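Local coordinates for protein beta-n-acetylhexosaminidase (Streptococcus pneumoniae, PDB 4AZI) that probably removes terminal beta-linked N-acetylglucosamine residues from glycans, as an exo-beta-D-N-acetylglucosaminidase catalytic module of glycoside hydrolase family 20, at residues G50-I60 against S69-T80; V159-D168 against Y209-R220. The protein carries 2 engineered substitutions. All coordinates share one frame; numbering follows the deposited sequence.

Both contacts belong to the outer layer of a TIM barrel, and helix 153-170 ties them together. In contact 2 that helix packs against its neighbour 203-219, and most of the residues that touch are buried; in contact 1 an irregular loop lies along helix 69-83, with a buried flank and a more open one. Their centres are about 17 Å apart, and Tyr166 of segment 159-168 bridges them by reaching the backbone of Phe53 and touching Leu51 and Met58. The chemistry follows the shape: several of the loop's backbone polar groups are met by side chains of the helix, whereas the two helices join through apolar side chains, closed at one end by a salt bridge.

Contact 1. Residues G50-I60 against S69-T80; sequences GLRFLLDDMTI and SDDVKKAIIEGT
Ile76 of helix 69-83 stands between three apolar side chains of the 50-60 loop. Its CG2 meets Leu51 CD1 at 3.5 Å and Leu54 CD2 at 3.7 Å, while CD1, on the other branch, presses tightly on Met58 CE at 3.4 Å. A beta-branched residue suits this place because its two arms serve different neighbours. Met58, bent at both chi2 (-64°) and chi3 (-76°), curls its methyl back toward Ile76, and its CB also lies against Val72 CG1. At the margin Leu54 crosses Ile77 at about a right angle, CD1 against CD1.

Several backbone polar groups of the loop find partners in side chains of the helix. Near the start of the segment, Ser69 OG accepts an almost straight bond from Met58 N (2.9 Å, 170°). One turn on, the extended chain of Lys73 runs past Met58 CG and delivers NZ to Asp56 O at 2.6 Å, arriving above the carbonyl plane; a water joins the same NZ to Leu55 O. A long aliphatic chain with a charged tip thus serves both the apolar and the polar side. Thr80 OG1 donates to Leu51 O, also from above its plane, and Thr80 CG2 lies over one face of the Arg52 guanidinium.

Behind these contacts, Asp57 shapes the turn: OD1 accepts from Thr59 N in an Asx turn and, through its syn lone pair, from Thr59 OG1 at 2.7 Å. Arg52 is held by the carbonyls of Arg19, Tyr84 and Thr90.

The loop connects barrel strand 41-45 to the short strand 60-62, whose hairpin with 65-67 leads into helix 69-83. Helix 153-170 receives Leu55 on Phe169 and Ile60 on Phe158, and helix 122-130 touches Thr80 through Ala123.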
loop_
_atom_site.group_PDB
_atom_site.type_symbol
_atom_site.label_atom_id
_atom_site.label_comp_id
_atom_site.label_asym_id
_atom_site.label_seq_id
_atom_site.Cartn_x
_atom_site.Cartn_y
_atom_site.Cartn_z
ATOM N N GLY A 50 6.839 2.909 12.304
ATOM C CA GLY A 50 7.478 4.204 12.106
ATOM C C GLY A 50 6.614 5.093 11.226
ATOM O O GLY A 50 5.738 4.607 10.492
ATOM N N LEU A 51 6.853 6.397 11.300
ATOM C CA LEU A 51 6.180 7.354 10.430
ATOM C C LEU A 51 7.234 8.151 9.675
ATOM O O LEU A 51 7.821 9.090 10.215
ATOM C CB LEU A 51 5.268 8.273 11.245
ATOM C CG LEU A 51 4.529 9.352 10.455
ATOM C CD1 LEU A 51 5.540 10.235 9.756
ATOM C CD2 LEU A 51 3.554 8.754 9.451
ATOM N N ARG A 52 7.459 7.761 8.421
ATOM C CA ARG A 52 8.599 8.223 7.635
ATOM C C ARG A 52 8.216 9.176 6.504
ATOM O O ARG A 52 8.741 9.088 5.385
ATOM C CB ARG A 52 9.397 7.017 7.119
ATOM C CG ARG A 52 9.779 6.039 8.226
ATOM C CD ARG A 52 10.890 5.086 7.811
ATOM N NE ARG A 52 11.278 4.227 8.932
ATOM C CZ ARG A 52 12.176 4.558 9.860
ATOM N NH1 ARG A 52 12.801 5.722 9.798
ATOM N NH2 ARG A 52 12.454 3.716 10.847
ATOM N N PHE A 53 7.298 10.086 6.810
ATOM C CA PHE A 53 6.907 11.144 5.884
ATOM C C PHE A 53 6.487 12.386 6.649
ATOM O O PHE A 53 5.560 12.348 7.464
ATOM C CB PHE A 53 5.780 10.672 4.957
ATOM C CG PHE A 53 5.312 11.710 3.969
ATOM C CD1 PHE A 53 6.211 12.579 3.351
ATOM C CD2 PHE A 53 3.967 11.796 3.629
ATOM C CE1 PHE A 53 5.772 13.523 2.428
ATOM C CE2 PHE A 53 3.520 12.733 2.703
ATOM C CZ PHE A 53 4.426 13.599 2.103
ATOM N N LEU A 54 7.177 13.486 6.370
ATOM C CA LEU A 54 6.814 14.791 6.910
ATOM C C LEU A 54 6.501 15.771 5.792
ATOM O O LEU A 54 7.276 15.916 4.839
ATOM C CB LEU A 54 7.935 15.362 7.779
ATOM C CG LEU A 54 8.454 14.522 8.944
ATOM C CD1 LEU A 54 9.778 15.098 9.436
ATOM C CD2 LEU A 54 7.418 14.473 10.057
ATOM N N LEU A 55 5.354 16.430 5.922
ATOM C CA LEU A 55 4.980 17.531 5.053
ATOM C C LEU A 55 5.762 18.778 5.452
ATOM O O LEU A 55 6.254 18.872 6.578
ATOM C CB LEU A 55 3.482 17.829 5.188
ATOM C CG LEU A 55 2.472 16.680 5.133
ATOM C CD1 LEU A 55 1.123 17.125 5.677
ATOM C CD2 LEU A 55 2.350 16.136 3.716
ATOM N N ASP A 56 5.840 19.745 4.541
ATOM C CA ASP A 56 6.478 21.024 4.829
ATOM C C ASP A 56 5.816 21.751 5.995
ATOM O O ASP A 56 6.516 22.287 6.853
ATOM C CB ASP A 56 6.511 21.911 3.586
ATOM C CG ASP A 56 7.395 21.342 2.494
ATOM O OD1 ASP A 56 8.390 20.663 2.823
ATOM O OD2 ASP A 56 7.094 21.573 1.307
ATOM N N ASP A 57 4.479 21.760 6.017
ATOM C CA ASP A 57 3.719 22.276 7.153
ATOM C C ASP A 57 2.995 21.162 7.906
ATOM O O ASP A 57 2.071 20.534 7.377
ATOM C CB ASP A 57 2.683 23.335 6.730
ATOM C CG ASP A 57 1.849 23.818 7.909
ATOM O OD1 ASP A 57 2.392 23.888 9.027
ATOM O OD2 ASP A 57 0.653 24.121 7.738
ATOM N N MET A 58 3.393 20.965 9.156
ATOM C CA MET A 58 2.850 19.900 9.992
ATOM C C MET A 58 2.027 20.454 11.150
ATOM O O MET A 58 1.873 19.793 12.176
ATOM C CB MET A 58 3.985 19.001 10.510
ATOM C CG MET A 58 4.606 18.107 9.452
ATOM S SD MET A 58 3.451 16.902 8.763
ATOM C CE MET A 58 3.354 15.675 10.058
ATOM N N THR A 59 1.505 21.669 10.980
ATOM C CA THR A 59 0.662 22.304 11.990
ATOM C C THR A 59 -0.633 21.512 12.135
ATOM O O THR A 59 -1.283 21.191 11.142
ATOM C CB THR A 59 0.331 23.771 11.616
ATOM O OG1 THR A 59 1.541 24.519 11.467
ATOM C CG2 THR A 59 -0.540 24.428 12.678
ATOM N N ILE A 60 -1.000 21.211 13.378
ATOM C CA ILE A 60 -2.208 20.445 13.670
ATOM C C ILE A 60 -3.117 21.227 14.606
ATOM O O ILE A 60 -2.664 21.772 15.614
ATOM C CB ILE A 60 -1.868 19.062 14.302
ATOM C CG1 ILE A 60 -1.083 18.165 13.331
ATOM C CG2 ILE A 60 -3.122 18.356 14.806
ATOM C CD1 ILE A 60 -1.771 17.872 12.014
ATOM N N SER A 69 3.964 23.506 13.778
ATOM C CA SER A 69 4.642 22.642 12.806
ATOM C C SER A 69 5.984 22.071 13.273
ATOM O O SER A 69 6.210 20.878 13.129
ATOM C CB SER A 69 4.808 23.340 11.452
ATOM O OG SER A 69 5.456 22.485 10.514
ATOM N N ASP A 70 6.861 22.915 13.821
ATOM C CA ASP A 70 8.190 22.470 14.276
ATOM C C ASP A 70 8.114 21.432 15.391
ATOM O O ASP A 70 8.916 20.505 15.434
ATOM C CB ASP A 70 9.042 23.645 14.775
ATOM C CG ASP A 70 9.523 24.549 13.660
ATOM O OD1 ASP A 70 9.575 24.123 12.482
ATOM O OD2 ASP A 70 9.858 25.710 13.982
ATOM N N ASP A 71 7.163 21.615 16.303
ATOM C CA ASP A 71 6.997 20.716 17.440
ATOM C C ASP A 71 6.461 19.358 17.012
ATOM O O ASP A 71 6.842 18.325 17.572
ATOM C CB ASP A 71 6.067 21.332 18.475
ATOM C CG ASP A 71 6.651 22.578 19.107
ATOM O OD1 ASP A 71 7.877 22.795 18.989
ATOM O OD2 ASP A 71 5.881 23.331 19.723
ATOM N N VAL A 72 5.579 19.371 16.017
ATOM C CA VAL A 72 5.020 18.136 15.469
ATOM C C VAL A 72 6.119 17.353 14.750
ATOM O O VAL A 72 6.298 16.153 14.989
ATOM C CB VAL A 72 3.819 18.423 14.549
ATOM C CG1 VAL A 72 3.427 17.185 13.757
ATOM C CG2 VAL A 72 2.637 18.932 15.370
ATOM N N LYS A 73 6.869 18.045 13.896
ATOM C CA LYS A 73 8.005 17.436 13.199
ATOM C C LYS A 73 9.015 16.812 14.165
ATOM O O LYS A 73 9.463 15.689 13.951
ATOM C CB LYS A 73 8.703 18.450 12.301
ATOM C CG LYS A 73 7.887 18.890 11.099
ATOM C CD LYS A 73 8.619 19.959 10.304
ATOM C CE LYS A 73 7.928 20.165 8.974
ATOM N NZ LYS A 73 8.557 21.214 8.132
ATOM N N LYS A 74 9.362 17.551 15.222
ATOM C CA LYS A 74 10.298 17.070 16.239
ATOM C C LYS A 74 9.752 15.840 16.972
ATOM O O LYS A 74 10.470 14.859 17.170
ATOM C CB LYS A 74 10.644 18.193 17.221
ATOM C CG LYS A 74 11.735 17.837 18.215
ATOM C CD LYS A 74 12.383 19.079 18.818
ATOM C CE LYS A 74 13.241 18.721 20.023
ATOM N NZ LYS A 74 12.426 18.216 21.162
ATOM N N ALA A 75 8.479 15.898 17.353
ATOM C CA ALA A 75 7.820 14.798 18.044
ATOM C C ALA A 75 7.792 13.513 17.205
ATOM O O ALA A 75 8.132 12.436 17.703
ATOM C CB ALA A 75 6.411 15.207 18.447
ATOM N N ILE A 76 7.385 13.641 15.939
ATOM C CA ILE A 76 7.311 12.518 15.004
ATOM C C ILE A 76 8.691 11.906 14.741
ATOM O O ILE A 76 8.847 10.687 14.770
ATOM C CB ILE A 76 6.639 12.928 13.675
ATOM C CG1 ILE A 76 5.145 13.186 13.906
ATOM C CG2 ILE A 76 6.847 11.852 12.612
ATOM C CD1 ILE A 76 4.429 13.760 12.700
ATOM N N ILE A 77 9.686 12.753 14.493
ATOM C CA ILE A 77 11.054 12.266 14.339
ATOM C C ILE A 77 11.455 11.439 15.572
ATOM O O ILE A 77 11.947 10.316 15.436
ATOM C CB ILE A 77 12.052 13.400 14.015
ATOM C CG1 ILE A 77 11.777 13.933 12.603
ATOM C CG2 ILE A 77 13.486 12.893 14.105
ATOM C CD1 ILE A 77 12.403 15.277 12.280
ATOM N N GLU A 78 11.200 11.978 16.762
ATOM C CA GLU A 78 11.440 11.243 18.012
ATOM C C GLU A 78 10.669 9.927 18.130
ATOM O O GLU A 78 11.234 8.915 18.534
ATOM C CB GLU A 78 11.187 12.136 19.228
ATOM C CG GLU A 78 12.388 13.008 19.571
ATOM C CD GLU A 78 12.011 14.327 20.219
ATOM O OE1 GLU A 78 10.828 14.509 20.597
ATOM O OE2 GLU A 78 12.902 15.195 20.331
ATOM N N GLY A 79 9.382 9.938 17.793
ATOM C CA GLY A 79 8.597 8.696 17.761
ATOM C C GLY A 79 9.187 7.666 16.797
ATOM O O GLY A 79 9.285 6.472 17.109
ATOM N N THR A 80 9.604 8.135 15.625
ATOM C CA THR A 80 10.106 7.239 14.589
ATOM C C THR A 80 11.460 6.632 14.967
ATOM O O THR A 80 11.663 5.421 14.821
ATOM C CB THR A 80 10.100 7.930 13.208
ATOM O OG1 THR A 80 8.740 8.157 12.823
ATOM C CG2 THR A 80 10.789 7.076 12.149
HETATM O O HOH W 1 8.799 19.027 6.200
#

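Contact 2. Residues V159-D168 against Y209-R220; sequences VKALIGKYMD and YANTLAAMAKER. With BCN (bicine), chain J.
Helices 159-168 and 209-219 run nearly parallel, their N-to-C directions 27° apart and their axes 10.2 Å from each other at closest approach, and Met216 faces Met167 across the gap. Met216 is a knob in the hole formed by Lys160, Ile163, Gly164 and Met167. Its chain turns at chi3 (58°), bringing CE to 3.2 Å from Lys160 O and 3.6 Å from Gly164 N. Met167 answers with an extended chain that crosses Met216 at about a right angle and ends with CE 3.4 Å from Leu213 O and against Ala217 CB.

At the N-terminal end, the aliphatic part of Lys160 slides along Tyr209, Lys160 CG approaching Tyr209 CE1 at 3.8 Å. Val159 CG1 meets the phenol oxygen, which is hydrogen-bonded to Ser117.

The C-terminal end is polar. Arg220 NE bonds to Asp168 OD1 (2.9 Å) in a salt bridge, within the guanidinium plane but above that of the carboxylate, and a water links NH2 to Asp168 OD2. The missing side chain at Gly164 lets this guanidinium lie with one face over Gly164 CA. On the same group, NH1 binds Met216 O and, weakly, Glu219. This anchors the arginine to both helices. Bicine lies beside Thr212, Ala215, Met216 and Glu219.

Inward, Ile163 and Leu213 rest on strand 110-117, while Met167 and Leu213 also reach strand 176-180, joining adjacent helices to the TIM barrel wall.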
loop_
_atom_site.group_PDB
_atom_site.type_symbol
_atom_site.label_atom_id
_atom_site.label_comp_id
_atom_site.label_asym_id
_atom_site.label_seq_id
_atom_site.Cartn_x
_atom_site.Cartn_y
_atom_site.Cartn_z
ATOM N N VAL A 159 -4.905 12.283 16.101
ATOM C CA VAL A 159 -4.561 11.385 14.999
ATOM C C VAL A 159 -5.415 11.656 13.764
ATOM O O VAL A 159 -4.880 11.761 12.667
ATOM C CB VAL A 159 -4.618 9.909 15.431
ATOM C CG1 VAL A 159 -4.476 8.978 14.239
ATOM C CG2 VAL A 159 -3.502 9.635 16.431
ATOM N N LYS A 160 -6.728 11.798 13.957
ATOM C CA LYS A 160 -7.644 12.125 12.869
ATOM C C LYS A 160 -7.256 13.403 12.128
ATOM O O LYS A 160 -7.331 13.457 10.898
ATOM C CB LYS A 160 -9.079 12.264 13.379
ATOM C CG LYS A 160 -9.740 10.951 13.748
ATOM C CD LYS A 160 -11.213 11.171 14.028
ATOM C CE LYS A 160 -11.633 10.531 15.336
ATOM N NZ LYS A 160 -13.082 10.770 15.605
ATOM N N ALA A 161 -6.867 14.430 12.886
ATOM C CA ALA A 161 -6.428 15.691 12.307
ATOM C C ALA A 161 -5.146 15.484 11.505
ATOM O O ALA A 161 -5.039 15.984 10.385
ATOM C CB ALA A 161 -6.223 16.750 13.391
ATOM N N LEU A 162 -4.199 14.731 12.076
ATOM C CA LEU A 162 -2.928 14.393 11.406
ATOM C C LEU A 162 -3.151 13.644 10.094
ATOM O O LEU A 162 -2.593 14.005 9.061
ATOM C CB LEU A 162 -2.025 13.566 12.327
ATOM C CG LEU A 162 -0.641 13.210 11.759
ATOM C CD1 LEU A 162 0.143 14.479 11.459
ATOM C CD2 LEU A 162 0.118 12.322 12.736
ATOM N N ILE A 163 -3.980 12.606 10.135
ATOM C CA ILE A 163 -4.287 11.849 8.916
ATOM C C ILE A 163 -5.029 12.703 7.887
ATOM O O ILE A 163 -4.834 12.530 6.686
ATOM C CB ILE A 163 -5.003 10.520 9.225
ATOM C CG1 ILE A 163 -3.968 9.528 9.767
ATOM C CG2 ILE A 163 -5.650 9.942 7.972
ATOM C CD1 ILE A 163 -4.550 8.463 10.650
ATOM N N GLY A 164 -5.858 13.627 8.372
ATOM C CA GLY A 164 -6.487 14.652 7.529
ATOM C C GLY A 164 -5.489 15.483 6.732
ATOM O O GLY A 164 -5.678 15.708 5.529
ATOM N N LYS A 165 -4.429 15.953 7.391
ATOM C CA LYS A 165 -3.372 16.712 6.711
ATOM C C LYS A 165 -2.686 15.890 5.629
ATOM O O LYS A 165 -2.567 16.360 4.500
ATOM C CB LYS A 165 -2.341 17.284 7.691
ATOM C CG LYS A 165 -2.854 18.448 8.522
ATOM C CD LYS A 165 -3.248 19.656 7.681
ATOM C CE LYS A 165 -3.945 20.680 8.565
ATOM N NZ LYS A 165 -4.405 21.897 7.837
ATOM N N TYR A 166 -2.258 14.667 5.955
ATOM C CA TYR A 166 -1.690 13.773 4.937
ATOM C C TYR A 166 -2.656 13.575 3.768
ATOM O O TYR A 166 -2.251 13.648 2.611
ATOM C CB TYR A 166 -1.275 12.410 5.521
ATOM C CG TYR A 166 -0.044 12.435 6.404
ATOM C CD1 TYR A 166 1.208 12.790 5.890
ATOM C CD2 TYR A 166 -0.125 12.080 7.751
ATOM C CE1 TYR A 166 2.338 12.806 6.696
ATOM C CE2 TYR A 166 1.002 12.091 8.566
ATOM C CZ TYR A 166 2.232 12.457 8.030
ATOM O OH TYR A 166 3.352 12.466 8.824
ATOM N N MET A 167 -3.931 13.336 4.072
ATOM C CA MET A 167 -4.944 13.176 3.028
ATOM C C MET A 167 -5.078 14.457 2.181
ATOM O O MET A 167 -5.276 14.381 0.959
ATOM C CB MET A 167 -6.296 12.793 3.630
ATOM C CG MET A 167 -6.423 11.368 4.128
ATOM S SD MET A 167 -8.102 11.168 4.772
ATOM C CE MET A 167 -8.181 9.399 5.086
ATOM N N ASP A 168 -4.943 15.618 2.835
ATOM C CA ASP A 168 -4.909 16.914 2.154
ATOM C C ASP A 168 -3.788 16.983 1.102
ATOM O O ASP A 168 -4.025 17.427 -0.027
ATOM C CB ASP A 168 -4.862 18.089 3.166
ATOM C CG ASP A 168 -6.179 18.236 3.967
ATOM O OD1 ASP A 168 -7.207 17.731 3.501
ATOM O OD2 ASP A 168 -6.202 18.854 5.060
ATOM N N TYR A 209 -14.543 4.819 14.239
ATOM C CA TYR A 209 -13.247 5.365 13.800
ATOM C C TYR A 209 -12.872 4.975 12.358
ATOM O O TYR A 209 -12.350 5.805 11.587
ATOM C CB TYR A 209 -12.150 4.907 14.764
ATOM C CG TYR A 209 -10.782 5.449 14.440
ATOM C CD1 TYR A 209 -10.441 6.767 14.748
ATOM C CD2 TYR A 209 -9.814 4.635 13.845
ATOM C CE1 TYR A 209 -9.177 7.258 14.460
ATOM C CE2 TYR A 209 -8.555 5.123 13.542
ATOM C CZ TYR A 209 -8.243 6.435 13.850
ATOM O OH TYR A 209 -6.988 6.919 13.552
ATOM N N ALA A 210 -13.130 3.713 12.007
ATOM C CA ALA A 210 -12.880 3.212 10.657
ATOM C C ALA A 210 -13.762 3.930 9.636
ATOM O O ALA A 210 -13.287 4.339 8.572
ATOM C CB ALA A 210 -13.085 1.707 10.592
ATOM N N ASN A 211 -15.035 4.106 9.983
ATOM C CA ASN A 211 -15.984 4.779 9.118
ATOM C C ASN A 211 -15.631 6.266 8.946
ATOM O O ASN A 211 -15.727 6.819 7.838
ATOM C CB ASN A 211 -17.416 4.594 9.656
ATOM C CG ASN A 211 -17.911 3.152 9.558
ATOM O OD1 ASN A 211 -17.355 2.336 8.819
ATOM N ND2 ASN A 211 -18.980 2.834 10.307
ATOM N N THR A 212 -15.197 6.897 10.038
ATOM C CA THR A 212 -14.719 8.276 9.997
ATOM C C THR A 212 -13.587 8.465 8.972
ATOM O O THR A 212 -13.663 9.355 8.103
ATOM C CB THR A 212 -14.302 8.763 11.405
ATOM O OG1 THR A 212 -15.468 8.796 12.248
ATOM C CG2 THR A 212 -13.694 10.147 11.343
ATOM N N LEU A 213 -12.554 7.621 9.065
ATOM C CA LEU A 213 -11.427 7.682 8.132
ATOM C C LEU A 213 -11.824 7.424 6.673
ATOM O O LEU A 213 -11.206 7.982 5.754
ATOM C CB LEU A 213 -10.294 6.732 8.547
ATOM C CG LEU A 213 -9.548 7.041 9.850
ATOM C CD1 LEU A 213 -8.216 6.312 9.859
ATOM C CD2 LEU A 213 -9.328 8.538 10.045
ATOM N N ALA A 214 -12.831 6.571 6.477
ATOM C CA ALA A 214 -13.393 6.287 5.148
ATOM C C ALA A 214 -14.096 7.528 4.610
ATOM O O ALA A 214 -13.858 7.951 3.469
ATOM C CB ALA A 214 -14.360 5.101 5.214
ATOM N N ALA A 215 -14.940 8.129 5.448
ATOM C CA ALA A 215 -15.632 9.373 5.103
ATOM C C ALA A 215 -14.648 10.498 4.778
ATOM O O ALA A 215 -14.867 11.293 3.858
ATOM C CB ALA A 215 -16.544 9.794 6.237
ATOM N N MET A 216 -13.561 10.553 5.539
ATOM C CA MET A 216 -12.579 11.598 5.386
ATOM C C MET A 216 -11.915 11.466 4.025
ATOM O O MET A 216 -11.707 12.465 3.325
ATOM C CB MET A 216 -11.550 11.512 6.505
ATOM C CG MET A 216 -11.927 12.297 7.752
ATOM S SD MET A 216 -10.888 11.912 9.174
ATOM C CE MET A 216 -9.235 12.291 8.564
ATOM N N ALA A 217 -11.602 10.220 3.671
ATOM C CA ALA A 217 -10.991 9.879 2.401
ATOM C C ALA A 217 -11.873 10.359 1.263
ATOM O O ALA A 217 -11.397 11.045 0.365
ATOM C CB ALA A 217 -10.769 8.372 2.302
ATOM N N LYS A 218 -13.164 10.018 1.330
ATOM C CA LYS A 218 -14.110 10.329 0.266
ATOM C C LYS A 218 -14.369 11.821 0.070
ATOM O O LYS A 218 -14.539 12.273 -1.067
ATOM C CB LYS A 218 -15.443 9.586 0.487
ATOM C CG LYS A 218 -15.371 8.085 0.197
ATOM C CD LYS A 218 -16.713 7.382 0.375
ATOM C CE LYS A 218 -17.019 7.042 1.829
ATOM N NZ LYS A 218 -18.331 6.330 1.946
ATOM N N GLU A 219 -14.403 12.578 1.167
ATOM C CA GLU A 219 -14.685 14.016 1.099
ATOM C C GLU A 219 -13.501 14.806 0.541
ATOM O O GLU A 219 -13.649 15.965 0.143
ATOM C CB GLU A 219 -15.148 14.575 2.457
ATOM C CG GLU A 219 -14.067 14.646 3.521
ATOM C CD GLU A 219 -14.509 15.371 4.783
ATOM O OE1 GLU A 219 -15.301 16.333 4.679
ATOM O OE2 GLU A 219 -14.058 14.982 5.885
ATOM N N ARG A 220 -12.337 14.168 0.516
ATOM C CA ARG A 220 -11.149 14.715 -0.134
ATOM C C ARG A 220 -10.911 14.083 -1.514
ATOM O O ARG A 220 -9.866 14.294 -2.129
ATOM C CB ARG A 220 -9.933 14.568 0.785
ATOM C CG ARG A 220 -9.959 15.512 1.985
ATOM C CD ARG A 220 -9.103 14.972 3.118
ATOM N NE ARG A 220 -9.169 15.784 4.337
ATOM C CZ ARG A 220 -10.074 15.629 5.303
ATOM N NH1 ARG A 220 -11.019 14.705 5.202
ATOM N NH2 ARG A 220 -10.044 16.411 6.379
HETATM N N1 BCN J . -18.325 11.855 9.221
HETATM C C1 BCN J . -17.499 12.814 8.437
HETATM C C2 BCN J . -15.994 12.733 8.747
HETATM O O21 BCN J . -15.641 12.823 9.945
HETATM O O22 BCN J . -15.228 12.603 7.769
HETATM C C3 BCN J . -17.669 10.567 9.560
HETATM C C4 BCN J . -18.567 9.646 10.397
HETATM O O4 BCN J . -18.663 8.370 9.752
HETATM C C5 BCN J . -19.714 11.769 8.684
HETATM C C6 BCN J . -19.837 10.979 7.364
HETATM O O6 BCN J . -19.997 11.889 6.270
HETATM O O HOH W 2 -7.824 18.263 6.944
#